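Long-range contacts in type 3 secretion system translocon protein SctE (Shigella flexneri, PDB 3U0C), which inserts with its partner IpaC into the host cell membrane, forming the pore through which type III secretion effectors enter the cytosol: residues L129-L140 and L153-K164; S103-D111 and I181-S189. One frame throughout, in Å; residues are numbered along the deposited sequence.

Contact 1: residues L129-L140 and L153-K164; sequences LENKINQIQTRL and LSREEIQLTIKK
Leu-160 pushes its side chain in among Leu-129, Lys-132 and Ile-133 of the facing helix, and its branches divide the hollow between them. Its CD2 meets CD2 of Leu-129 at 3.9 Å, CD1 lies against CB of Lys-132, and its CB is passed by CG1 of Ile-133 at 3.6 Å, the two chains sliding by in opposite directions. Ile-133 ends over the aliphatic part of Lys-164, CD1 to CD 3.7 Å. One turn on, Ile-136 fills the next hollow, its CD1 reaching toward the backbone O of Leu-153 (3.2 Å), beside Glu-156 and Glu-157. Leu-153 fits between Ile-136 and Leu-140, tightly where its CB meets Leu-140 CD2 at 3.5 Å, with the poorly ordered Arg-139 alongside its CD2. At the edge of this apolar contact the extended chain of Glu-157 (chi1 166°) brings OE2 to Gln-137 NE2, which gives it a fairly straight hydrogen bond of 2.7 Å (159° at the hydrogen); OE2 lies in the amide plane and is met nearly end-on to its C-O bond. The two segments are nearly antiparallel, at 158°, and belong to helices 71-141 and 150-197, close to the loop that joins them in this N-terminal coiled-coil domain.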
loop_
_atom_site.group_PDB
_atom_site.type_symbol
_atom_site.label_atom_id
_atom_site.label_comp_id
_atom_site.label_asym_id
_atom_site.label_seq_id
_atom_site.Cartn_x
_atom_site.Cartn_y
_atom_site.Cartn_z
ATOM N N LEU A 129 0.709 -27.548 16.764
ATOM C CA LEU A 129 1.599 -27.746 17.896
ATOM C C LEU A 129 0.808 -27.778 19.195
ATOM O O LEU A 129 1.260 -28.330 20.176
ATOM C CB LEU A 129 2.646 -26.653 17.944
ATOM C CG LEU A 129 3.670 -26.780 16.827
ATOM C CD1 LEU A 129 4.222 -25.409 16.436
ATOM C CD2 LEU A 129 4.775 -27.737 17.262
ATOM N N GLU A 130 -0.375 -27.178 19.199
ATOM C CA GLU A 130 -1.208 -27.202 20.390
ATOM C C GLU A 130 -1.804 -28.590 20.550
ATOM O O GLU A 130 -2.007 -29.059 21.665
ATOM C CB GLU A 130 -2.315 -26.150 20.316
ATOM C CG GLU A 130 -1.843 -24.721 20.549
ATOM C CD GLU A 130 -2.984 -23.722 20.542
ATOM O OE1 GLU A 130 -4.103 -24.091 20.108
ATOM O OE2 GLU A 130 -2.755 -22.558 20.976
ATOM N N ASN A 131 -2.094 -29.231 19.423
ATOM C CA ASN A 131 -2.588 -30.596 19.414
ATOM C C ASN A 131 -1.564 -31.595 19.951
ATOM O O ASN A 131 -1.863 -32.379 20.856
ATOM C CB ASN A 131 -3.024 -30.998 18.012
ATOM C CG ASN A 131 -4.275 -30.290 17.592
ATOM O OD1 ASN A 131 -4.999 -29.774 18.442
ATOM N ND2 ASN A 131 -4.545 -30.240 16.282
ATOM N N LYS A 132 -0.360 -31.562 19.390
ATOM C CA LYS A 132 0.681 -32.478 19.808
ATOM C C LYS A 132 0.928 -32.389 21.318
ATOM O O LYS A 132 1.048 -33.405 21.991
ATOM C CB LYS A 132 1.958 -32.227 19.013
ATOM C CG LYS A 132 1.782 -32.528 17.533
ATOM C CD LYS A 132 3.065 -32.271 16.753
ATOM C CE LYS A 132 2.835 -32.461 15.266
ATOM N NZ LYS A 132 4.139 -32.472 14.545
ATOM N N ILE A 133 0.986 -31.162 21.830
ATOM C CA ILE A 133 1.117 -30.900 23.262
ATOM C C ILE A 133 -0.056 -31.436 24.082
ATOM O O ILE A 133 0.160 -32.041 25.127
ATOM C CB ILE A 133 1.279 -29.386 23.543
ATOM C CG1 ILE A 133 2.643 -28.898 23.051
ATOM C CG2 ILE A 133 1.098 -29.087 25.026
ATOM C CD1 ILE A 133 2.735 -27.398 22.920
ATOM N N ASN A 134 -1.290 -31.223 23.634
ATOM C CA ASN A 134 -2.420 -31.737 24.409
ATOM C C ASN A 134 -2.471 -33.260 24.367
ATOM O O ASN A 134 -2.691 -33.920 25.380
ATOM C CB ASN A 134 -3.747 -31.126 23.970
ATOM C CG ASN A 134 -3.830 -29.634 24.275
ATOM O OD1 ASN A 134 -2.801 -28.947 24.360
ATOM N ND2 ASN A 134 -5.055 -29.122 24.452
ATOM N N GLN A 135 -2.248 -33.795 23.177
ATOM C CA GLN A 135 -2.147 -35.221 22.979
ATOM C C GLN A 135 -1.140 -35.792 23.946
ATOM O O GLN A 135 -1.460 -36.697 24.718
ATOM C CB GLN A 135 -1.676 -35.508 21.563
ATOM C CG GLN A 135 -2.673 -35.125 20.488
ATOM C CD GLN A 135 -2.091 -35.377 19.129
ATOM O OE1 GLN A 135 -0.848 -35.382 18.964
ATOM N NE2 GLN A 135 -2.961 -35.578 18.133
ATOM N N ILE A 136 0.077 -35.266 23.902
ATOM C CA ILE A 136 1.137 -35.775 24.749
ATOM C C ILE A 136 0.813 -35.553 26.225
ATOM O O ILE A 136 1.078 -36.423 27.060
ATOM C CB ILE A 136 2.487 -35.151 24.403
ATOM C CG1 ILE A 136 3.603 -35.886 25.114
ATOM C CG2 ILE A 136 2.520 -33.697 24.821
ATOM C CD1 ILE A 136 4.955 -35.447 24.693
ATOM N N GLN A 137 0.209 -34.409 26.539
ATOM C CA GLN A 137 -0.122 -34.096 27.925
ATOM C C GLN A 137 -1.125 -35.104 28.472
ATOM O O GLN A 137 -0.948 -35.617 29.576
ATOM C CB GLN A 137 -0.615 -32.649 28.091
ATOM C CG GLN A 137 0.537 -31.646 28.217
ATOM C CD GLN A 137 0.103 -30.176 28.338
ATOM O OE1 GLN A 137 -1.077 -29.836 28.204
ATOM N NE2 GLN A 137 1.076 -29.295 28.582
ATOM N N THR A 138 -2.159 -35.404 27.686
ATOM C CA THR A 138 -3.104 -36.451 28.045
ATOM C C THR A 138 -2.380 -37.781 28.240
ATOM O O THR A 138 -2.607 -38.493 29.226
ATOM C CB THR A 138 -4.162 -36.674 26.957
ATOM O OG1 THR A 138 -5.101 -35.588 26.940
ATOM C CG2 THR A 138 -4.889 -37.971 27.229
ATOM N N ARG A 139 -1.516 -38.124 27.290
ATOM C CA ARG A 139 -0.756 -39.374 27.360
ATOM C C ARG A 139 0.141 -39.451 28.598
ATOM O O ARG A 139 0.327 -40.520 29.172
ATOM C CB ARG A 139 0.092 -39.545 26.099
ATOM C CG ARG A 139 0.903 -40.831 26.066
ATOM C CD ARG A 139 1.690 -41.036 24.782
ATOM N NE ARG A 139 2.433 -42.293 24.789
ATOM C CZ ARG A 139 3.042 -42.804 23.730
ATOM N NH1 ARG A 139 3.006 -42.165 22.568
ATOM N NH2 ARG A 139 3.695 -43.956 23.827
ATOM N N LEU A 140 0.682 -38.314 29.019
ATOM C CA LEU A 140 1.556 -38.262 30.186
ATOM C C LEU A 140 0.775 -38.384 31.480
ATOM O O LEU A 140 1.295 -38.899 32.465
ATOM C CB LEU A 140 2.354 -36.960 30.228
ATOM C CG LEU A 140 3.628 -36.805 29.392
ATOM C CD1 LEU A 140 3.923 -35.321 29.219
ATOM C CD2 LEU A 140 4.815 -37.531 30.012
ATOM N N LEU A 153 8.848 -38.660 26.921
ATOM C CA LEU A 153 7.694 -37.812 26.597
ATOM C C LEU A 153 7.821 -36.415 27.220
ATOM O O LEU A 153 7.470 -35.404 26.598
ATOM C CB LEU A 153 6.387 -38.459 27.058
ATOM C CG LEU A 153 5.904 -39.752 26.392
ATOM C CD1 LEU A 153 4.978 -40.529 27.318
ATOM C CD2 LEU A 153 5.216 -39.465 25.070
ATOM N N SER A 154 8.310 -36.358 28.457
ATOM C CA SER A 154 8.482 -35.074 29.128
ATOM C C SER A 154 9.437 -34.181 28.343
ATOM O O SER A 154 9.227 -32.983 28.245
ATOM C CB SER A 154 8.992 -35.269 30.555
ATOM O OG SER A 154 7.992 -35.873 31.366
ATOM N N ARG A 155 10.480 -34.789 27.784
ATOM C CA ARG A 155 11.455 -34.092 26.954
ATOM C C ARG A 155 10.878 -33.682 25.602
ATOM O O ARG A 155 11.340 -32.712 25.005
ATOM C CB ARG A 155 12.703 -34.954 26.729
ATOM C CG ARG A 155 13.647 -35.038 27.918
ATOM C CD ARG A 155 14.894 -35.854 27.576
ATOM N NE ARG A 155 14.587 -37.001 26.715
ATOM C CZ ARG A 155 14.739 -38.276 27.074
ATOM N NH1 ARG A 155 15.207 -38.568 28.274
ATOM N NH2 ARG A 155 14.429 -39.264 26.234
ATOM N N GLU A 156 9.886 -34.422 25.114
ATOM C CA GLU A 156 9.247 -34.078 23.852
ATOM C C GLU A 156 8.274 -32.927 24.053
ATOM O O GLU A 156 8.017 -32.133 23.145
ATOM C CB GLU A 156 8.465 -35.257 23.294
ATOM C CG GLU A 156 9.252 -36.527 23.058
ATOM C CD GLU A 156 8.351 -37.622 22.503
ATOM O OE1 GLU A 156 7.149 -37.336 22.269
ATOM O OE2 GLU A 156 8.836 -38.761 22.304
ATOM N N GLU A 157 7.701 -32.872 25.246
ATOM C CA GLU A 157 6.758 -31.824 25.560
ATOM C C GLU A 157 7.474 -30.501 25.794
ATOM O O GLU A 157 6.919 -29.459 25.518
ATOM C CB GLU A 157 5.903 -32.189 26.768
ATOM C CG GLU A 157 5.146 -31.019 27.348
ATOM C CD GLU A 157 4.399 -31.389 28.609
ATOM O OE1 GLU A 157 4.829 -32.333 29.312
ATOM O OE2 GLU A 157 3.375 -30.733 28.898
ATOM N N ILE A 158 8.699 -30.530 26.303
ATOM C CA ILE A 158 9.433 -29.285 26.476
ATOM C C ILE A 158 9.834 -28.779 25.108
ATOM O O ILE A 158 9.928 -27.574 24.879
ATOM C CB ILE A 158 10.695 -29.450 27.344
ATOM C CG1 ILE A 158 11.595 -30.549 26.774
ATOM C CG2 ILE A 158 10.315 -29.730 28.779
ATOM C CD1 ILE A 158 13.103 -30.345 27.013
ATOM N N GLN A 159 10.054 -29.715 24.194
ATOM C CA GLN A 159 10.438 -29.355 22.846
ATOM C C GLN A 159 9.267 -28.773 22.062
ATOM O O GLN A 159 9.420 -27.768 21.384
ATOM C CB GLN A 159 11.072 -30.543 22.124
ATOM C CG GLN A 159 12.465 -30.858 22.643
ATOM C CD GLN A 159 13.364 -29.644 22.629
ATOM O OE1 GLN A 159 13.077 -28.650 21.941
ATOM N NE2 GLN A 159 14.463 -29.707 23.383
ATOM N N LEU A 160 8.093 -29.387 22.166
ATOM C CA LEU A 160 6.925 -28.878 21.457
ATOM C C LEU A 160 6.532 -27.520 22.009
ATOM O O LEU A 160 5.972 -26.678 21.305
ATOM C CB LEU A 160 5.747 -29.835 21.574
ATOM C CG LEU A 160 5.867 -31.153 20.797
ATOM C CD1 LEU A 160 4.825 -32.159 21.287
ATOM C CD2 LEU A 160 5.752 -30.907 19.288
ATOM N N THR A 161 6.824 -27.324 23.289
ATOM C CA THR A 161 6.528 -26.058 23.923
ATOM C C THR A 161 7.467 -24.967 23.412
ATOM O O THR A 161 7.027 -23.862 23.106
ATOM C CB THR A 161 6.576 -26.184 25.442
ATOM O OG1 THR A 161 5.427 -26.928 25.883
ATOM C CG2 THR A 161 6.581 -24.821 26.092
ATOM N N ILE A 162 8.750 -25.292 23.292
ATOM C CA ILE A 162 9.725 -24.353 22.770
ATOM C C ILE A 162 9.411 -23.970 21.328
ATOM O O ILE A 162 9.681 -22.846 20.899
ATOM C CB ILE A 162 11.126 -24.924 22.823
ATOM C CG1 ILE A 162 11.567 -25.071 24.276
ATOM C CG2 ILE A 162 12.093 -24.026 22.056
ATOM C CD1 ILE A 162 13.010 -25.382 24.411
ATOM N N LYS A 163 8.835 -24.913 20.586
ATOM C CA LYS A 163 8.500 -24.674 19.193
ATOM C C LYS A 163 7.266 -23.805 19.082
ATOM O O LYS A 163 7.198 -22.916 18.238
ATOM C CB LYS A 163 8.295 -25.995 18.449
ATOM C CG LYS A 163 9.586 -26.678 18.059
ATOM C CD LYS A 163 9.305 -27.865 17.156
ATOM C CE LYS A 163 9.833 -29.158 17.766
ATOM N NZ LYS A 163 11.028 -29.639 17.024
ATOM N N LYS A 164 6.296 -24.069 19.945
ATOM C CA LYS A 164 5.046 -23.327 19.958
ATOM C C LYS A 164 5.241 -21.879 20.426
ATOM O O LYS A 164 4.618 -20.974 19.883
ATOM C CB LYS A 164 4.024 -24.038 20.838
ATOM C CG LYS A 164 2.783 -23.221 21.162
ATOM C CD LYS A 164 2.118 -23.748 22.438
ATOM C CE LYS A 164 1.122 -22.721 22.967
ATOM N NZ LYS A 164 1.699 -21.327 22.972
#

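Contact 2: residues S103-D111 and I181-S189; sequences SETEGLTRD and IHSKLTDKS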
loop_
_atom_site.group_PDB
_atom_site.type_symbol
_atom_site.label_atom_id
_atom_site.label_comp_id
_atom_site.label_asym_id
_atom_site.label_seq_id
_atom_site.Cartn_x
_atom_site.Cartn_y
_atom_site.Cartn_z
ATOM N N SER A 103 0.545 1.761 -9.399
ATOM C CA SER A 103 1.513 0.680 -9.409
ATOM C C SER A 103 1.902 0.297 -7.976
ATOM O O SER A 103 1.958 -0.890 -7.626
ATOM C CB SER A 103 2.738 1.105 -10.211
ATOM O OG SER A 103 3.884 0.386 -9.812
ATOM N N GLU A 104 2.161 1.311 -7.152
ATOM C CA GLU A 104 2.508 1.114 -5.748
ATOM C C GLU A 104 1.397 0.397 -4.990
ATOM O O GLU A 104 1.650 -0.517 -4.194
ATOM C CB GLU A 104 2.820 2.445 -5.067
ATOM C CG GLU A 104 3.934 3.225 -5.737
ATOM C CD GLU A 104 4.404 4.420 -4.925
ATOM O OE1 GLU A 104 3.577 5.052 -4.239
ATOM O OE2 GLU A 104 5.612 4.721 -4.968
ATOM N N THR A 105 0.169 0.827 -5.242
ATOM C CA THR A 105 -0.997 0.204 -4.645
ATOM C C THR A 105 -1.126 -1.277 -5.036
ATOM O O THR A 105 -1.443 -2.113 -4.197
ATOM C CB THR A 105 -2.278 0.993 -4.954
ATOM O OG1 THR A 105 -2.348 2.126 -4.081
ATOM C CG2 THR A 105 -3.509 0.146 -4.764
ATOM N N GLU A 106 -0.862 -1.596 -6.299
ATOM C CA GLU A 106 -0.918 -2.981 -6.757
ATOM C C GLU A 106 0.138 -3.861 -6.109
ATOM O O GLU A 106 -0.128 -5.021 -5.782
ATOM C CB GLU A 106 -0.775 -3.042 -8.272
ATOM C CG GLU A 106 -2.026 -2.587 -8.982
ATOM C CD GLU A 106 -1.818 -2.373 -10.452
ATOM O OE1 GLU A 106 -0.656 -2.186 -10.871
ATOM O OE2 GLU A 106 -2.827 -2.393 -11.192
ATOM N N GLY A 107 1.336 -3.312 -5.941
ATOM C CA GLY A 107 2.417 -4.014 -5.282
ATOM C C GLY A 107 2.072 -4.310 -3.836
ATOM O O GLY A 107 2.222 -5.427 -3.378
ATOM N N LEU A 108 1.573 -3.304 -3.131
ATOM C CA LEU A 108 1.191 -3.473 -1.739
ATOM C C LEU A 108 -0.007 -4.413 -1.566
ATOM O O LEU A 108 -0.149 -5.065 -0.537
ATOM C CB LEU A 108 0.904 -2.119 -1.087
ATOM C CG LEU A 108 2.101 -1.195 -0.840
ATOM C CD1 LEU A 108 1.625 0.214 -0.497
ATOM C CD2 LEU A 108 3.025 -1.740 0.243
ATOM N N THR A 109 -0.876 -4.461 -2.568
ATOM C CA THR A 109 -2.011 -5.357 -2.515
ATOM C C THR A 109 -1.515 -6.791 -2.584
ATOM O O THR A 109 -1.942 -7.643 -1.814
ATOM C CB THR A 109 -2.998 -5.081 -3.642
ATOM O OG1 THR A 109 -3.694 -3.864 -3.354
ATOM C CG2 THR A 109 -4.002 -6.206 -3.750
ATOM N N ARG A 110 -0.599 -7.044 -3.510
ATOM C CA ARG A 110 0.033 -8.348 -3.615
ATOM C C ARG A 110 0.755 -8.735 -2.324
ATOM O O ARG A 110 0.685 -9.893 -1.893
ATOM C CB ARG A 110 0.999 -8.382 -4.803
ATOM C CG ARG A 110 0.315 -8.493 -6.155
ATOM C CD ARG A 110 1.324 -8.778 -7.279
ATOM N NE ARG A 110 2.318 -7.705 -7.413
ATOM C CZ ARG A 110 2.168 -6.635 -8.193
ATOM N NH1 ARG A 110 1.072 -6.491 -8.926
ATOM N NH2 ARG A 110 3.114 -5.713 -8.248
ATOM N N ASP A 111 1.430 -7.769 -1.707
ATOM C CA ASP A 111 2.159 -8.017 -0.468
ATOM C C ASP A 111 1.203 -8.376 0.648
ATOM O O ASP A 111 1.447 -9.287 1.431
ATOM C CB ASP A 111 2.964 -6.794 -0.046
ATOM C CG ASP A 111 4.144 -6.537 -0.947
ATOM O OD1 ASP A 111 4.610 -7.485 -1.616
ATOM O OD2 ASP A 111 4.608 -5.388 -0.975
ATOM N N ILE A 181 1.397 -3.125 6.222
ATOM C CA ILE A 181 1.058 -3.034 4.809
ATOM C C ILE A 181 -0.283 -2.342 4.623
ATOM O O ILE A 181 -0.410 -1.451 3.791
ATOM C CB ILE A 181 1.006 -4.428 4.156
ATOM C CG1 ILE A 181 2.386 -5.079 4.155
ATOM C CG2 ILE A 181 0.489 -4.353 2.742
ATOM C CD1 ILE A 181 2.331 -6.552 3.810
ATOM N N HIS A 182 -1.274 -2.764 5.403
ATOM C CA HIS A 182 -2.590 -2.146 5.390
ATOM C C HIS A 182 -2.479 -0.662 5.679
ATOM O O HIS A 182 -3.222 0.131 5.119
ATOM C CB HIS A 182 -3.506 -2.784 6.430
ATOM C CG HIS A 182 -4.905 -2.255 6.414
ATOM N ND1 HIS A 182 -5.935 -2.902 5.746
ATOM C CD2 HIS A 182 -5.456 -1.152 6.965
ATOM C CE1 HIS A 182 -7.052 -2.215 5.906
ATOM N NE2 HIS A 182 -6.791 -1.149 6.636
ATOM N N SER A 183 -1.558 -0.292 6.560
ATOM C CA SER A 183 -1.358 1.105 6.884
ATOM C C SER A 183 -0.744 1.850 5.692
ATOM O O SER A 183 -1.110 2.984 5.397
ATOM C CB SER A 183 -0.465 1.243 8.112
ATOM O OG SER A 183 -0.371 2.604 8.503
ATOM N N LYS A 184 0.197 1.201 5.021
ATOM C CA LYS A 184 0.810 1.751 3.838
ATOM C C LYS A 184 -0.227 1.954 2.725
ATOM O O LYS A 184 -0.145 2.921 1.981
ATOM C CB LYS A 184 1.974 0.886 3.354
ATOM C CG LYS A 184 3.265 1.071 4.155
ATOM C CD LYS A 184 4.413 0.234 3.612
ATOM C CE LYS A 184 5.482 -0.012 4.685
ATOM N NZ LYS A 184 6.753 -0.548 4.104
ATOM N N LEU A 185 -1.201 1.047 2.618
ATOM C CA LEU A 185 -2.258 1.210 1.622
ATOM C C LEU A 185 -3.087 2.433 1.960
ATOM O O LEU A 185 -3.421 3.225 1.076
ATOM C CB LEU A 185 -3.147 -0.032 1.500
ATOM C CG LEU A 185 -2.540 -1.155 0.651
ATOM C CD1 LEU A 185 -3.126 -2.519 1.003
ATOM C CD2 LEU A 185 -2.675 -0.862 -0.823
ATOM N N THR A 186 -3.411 2.581 3.238
ATOM C CA THR A 186 -4.079 3.777 3.705
ATOM C C THR A 186 -3.271 5.035 3.376
ATOM O O THR A 186 -3.844 6.033 2.932
ATOM C CB THR A 186 -4.425 3.706 5.206
ATOM O OG1 THR A 186 -5.267 2.577 5.438
ATOM C CG2 THR A 186 -5.187 4.944 5.639
ATOM N N ASP A 187 -1.952 4.992 3.556
ATOM C CA ASP A 187 -1.142 6.134 3.141
ATOM C C ASP A 187 -1.326 6.450 1.663
ATOM O O ASP A 187 -1.259 7.612 1.262
ATOM C CB ASP A 187 0.354 5.942 3.389
ATOM C CG ASP A 187 1.177 7.117 2.847
ATOM O OD1 ASP A 187 1.191 8.171 3.516
ATOM O OD2 ASP A 187 1.771 7.004 1.750
ATOM N N LYS A 188 -1.518 5.419 0.847
ATOM C CA LYS A 188 -1.677 5.644 -0.582
ATOM C C LYS A 188 -2.993 6.352 -0.865
ATOM O O LYS A 188 -3.084 7.155 -1.795
ATOM C CB LYS A 188 -1.547 4.351 -1.381
ATOM C CG LYS A 188 -0.157 3.725 -1.287
ATOM C CD LYS A 188 0.937 4.760 -1.514
ATOM C CE LYS A 188 2.319 4.188 -1.296
ATOM N NZ LYS A 188 2.530 3.763 0.134
ATOM N N SER A 189 -4.003 6.091 -0.048
ATOM C CA SER A 189 -5.273 6.766 -0.242
ATOM C C SER A 189 -5.188 8.222 0.240
ATOM O O SER A 189 -5.846 9.099 -0.304
ATOM C CB SER A 189 -6.428 5.997 0.408
ATOM O OG SER A 189 -6.733 6.492 1.696
#
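In the antiparallel coiled-coil hairpin of the IpaB N-terminal domain, toward the end away from the connecting loop, Leu-108 lies in the hollow formed by Ile-181, Lys-184, Leu-185 and Lys-188 of the returning helix. Its CB rests against CD2 of Leu-185 at 3.8 Å, while CD1 reaches CB of Lys-184 and, at 3.7 Å, NZ of Lys-188. Leu-185 CD2 also lies near the backbone O of Thr-105, so this one methyl fits between successive turns of the other helix. Ile-181 works through two branches: CG2 comes to the backbone O of Leu-108 at 3.4 Å, and CD1 touches Asp-111 along its CB and carbonyl. Lys-188 bends at chi2 (-47°) and again at chi4, which folds its chain across Leu-108 and brings NZ back to its own helix, with a weak hydrogen bond to Lys-184 O and a long salt bridge to Asp-187. Its CE passes Glu-104 OE1 at 3.3 Å, yet NZ stays 4.7 Å from that OE1, so any attraction between the charges acts at a distance. No hydrogen bond joins the segments; the contact is small and near the surface, two leucines and an isoleucine packing against aliphatic lysine carbons and backbone carbonyls. Segments 103-111 and 181-189 run at 162° to each other; beyond them, Ile-181 also packs on Tyr-112 and Gln-115, and Lys-188 on Leu-101, all of helix 71-141.

Both contacts join the same two helices, 71-141 and 150-197, at points whose centres are 40 Å apart, with about 22 Å between nearest atoms. Along the chain they are nested: 103-111 comes first, then 129-140, the loop, 153-164, and finally 181-189, as expected of an antiparallel hairpin. Contact 1 sits near its closed end, whereas contact 2 lies almost at the centre of the modelled chain. The segment axes are 9.6 Å apart at both places, consistent with helices that remain paired between them. Such an elongated rod fits the coiled-coil architecture of the translocator's N-terminal domain, which has been likened to pore-forming toxins.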